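Local coordinates for tail fiber protein (Pseudomonas aeruginosa, PDB 6CL6) that serves as the receptor-binding fiber of the R2 pyocin, a contractile injection system of Pseudomonas aeruginosa, at the interface of chains A and B. Sequence-based numbering; all coordinates share one arbitrary frame. Chains: chain A/B, Tail fiber protein.

The interface of chains A and B. Residues chain A 128; chain B 123, 125-126, 131, 147.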
ATOM      1  N   LYS A 128      -4.592   7.672  45.011  1.00 11.31           N
ATOM      2  CA  LYS A 128      -3.444   8.195  44.298  1.00 10.60           C
ATOM      3  C   LYS A 128      -2.240   7.262  44.351  1.00 10.74           C
ATOM      4  O   LYS A 128      -1.396   7.299  43.436  1.00 15.32           O
ATOM      5  CB  LYS A 128      -3.121   9.583  44.841  1.00 18.44           C
ATOM      6  CG  LYS A 128      -4.005  10.645  44.163  1.00 20.63           C
ATOM      7  CD  LYS A 128      -3.732  12.040  44.651  1.00 30.27           C
ATOM      8  CE  LYS A 128      -4.484  13.046  43.784  1.00 32.24           C
ATOM      9  NZ  LYS A 128      -4.250  14.422  44.256  1.00 39.11           N
TER
ATOM     10  N   GLY B 123      -7.249  13.967  50.058  1.00 11.36           N
ATOM     11  CA  GLY B 123      -5.904  14.200  49.572  1.00 19.92           C
ATOM     12  C   GLY B 123      -5.225  12.943  49.079  1.00 15.58           C
ATOM     13  O   GLY B 123      -4.264  13.013  48.298  1.00 15.07           O
ATOM     14  N   SER B 125      -6.776  10.621  47.337  0.81 10.98           N
ATOM     15  CA  SER B 125      -7.632  10.024  46.326  0.81 13.63           C
ATOM     16  C   SER B 125      -7.664  10.861  45.057  0.81 15.89           C
ATOM     17  O   SER B 125      -7.415  12.075  45.071  0.81 14.87           O
ATOM     18  CB  SER B 125      -9.091   9.860  46.850  0.81 11.47           C
ATOM     19  OG  SER B 125      -9.107   9.130  48.035  0.81 13.63           O
ATOM     20  N   PHE B 126      -8.018  10.188  43.962  1.00 12.86           N
ATOM     21  CA  PHE B 126      -8.453  10.871  42.758  1.00 12.45           C
ATOM     22  C   PHE B 126      -9.793  11.516  43.078  1.00 12.45           C
ATOM     23  O   PHE B 126     -10.739  10.810  43.466  1.00 12.49           O
ATOM     24  CB  PHE B 126      -8.632   9.903  41.596  1.00 12.67           C
ATOM     25  CG  PHE B 126      -7.362   9.517  40.935  1.00 11.20           C
ATOM     26  CD1 PHE B 126      -6.617   8.444  41.391  1.00 15.47           C
ATOM     27  CD2 PHE B 126      -6.897  10.234  39.852  1.00 11.24           C
ATOM     28  CE1 PHE B 126      -5.456   8.109  40.760  1.00 13.65           C
ATOM     29  CE2 PHE B 126      -5.718   9.881  39.225  1.00 12.58           C
ATOM     30  CZ  PHE B 126      -5.013   8.837  39.673  1.00 13.00           C
ATOM     31  N   ASP B 131      -7.083  18.146  39.847  1.00 13.95           N
ATOM     32  CA  ASP B 131      -5.973  18.572  40.702  1.00 11.71           C
ATOM     33  C   ASP B 131      -5.464  19.963  40.362  1.00 16.57           C
ATOM     34  O   ASP B 131      -4.947  20.659  41.232  1.00 11.52           O
ATOM     35  CB  ASP B 131      -4.861  17.542  40.624  1.00 12.63           C
ATOM     36  CG  ASP B 131      -5.253  16.268  41.332  1.00 15.34           C
ATOM     37  OD1 ASP B 131      -5.325  16.310  42.543  1.00 16.23           O
ATOM     38  OD2 ASP B 131      -5.541  15.282  40.677  1.00 11.02           O
ATOM     39  N   GLY B 147      -2.798  11.986  39.666  1.00 13.53           N
ATOM     40  CA  GLY B 147      -3.886  12.934  39.650  1.00 13.11           C
ATOM     41  C   GLY B 147      -4.352  13.167  38.237  1.00 20.85           C
ATOM     42  O   GLY B 147      -3.940  12.455  37.318  1.00 14.96           O
TER
HETATM   43  O   HOH W   1      -6.550  14.848  46.307  1.00 22.83           O
HETATM   44  O   HOH W   2      -3.119  14.719  46.833  1.00 26.88           O
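A:Lys128 reaches across to B:Asp131 and meets it tip to tip, forming a salt bridge between two chains of the trimeric R-type pyocin tail fiber. The ammonium nitrogen NZ of A:Lys128 donates a hydrogen bond to the carboxylate oxygen OD1 of B:Asp131 at 2.8 Å. The approach is not flat: NZ comes from above the carboxylate plane, 39° out of it. The other oxygen, OD2 of B:Asp131, stands 3.9 Å from NZ of A:Lys128, which makes this a one-oxygen contact and not a forked one.

The lysine gets there by stretching. Its CG lies anti to the carbonyl carbon and beside the backbone N (chi1 -83°), and beyond CG the chain is fully extended, carrying the ammonium group away from its own backbone and in among residues of chain B. On the way it runs alongside the backbone of B:Ser125, whose carbonyl O comes within 3.3 Å of CE of A:Lys128. B:Gly123, in the short 3-10 helix 122-124, turns its own carbonyl O toward CD. The two carbonyl oxygens thus approach the CD–CE stretch from neighbouring directions. Nearer the backbone, the ring of B:Phe126 turns a face to the start of A:Lys128, with CE1 of B:Phe126 4.1 Å from CA of A:Lys128, a light apolar touch.

Two waters add to the grip on NZ. One, 2.8 Å from NZ of A:Lys128, links it to the carbonyl O of B:Gly123; the other, 3.1 Å from NZ, links it to the carbonyl O of B:Ser125. This anionic and carbonyl-rich surrounding would be expected to favour a charged lysine.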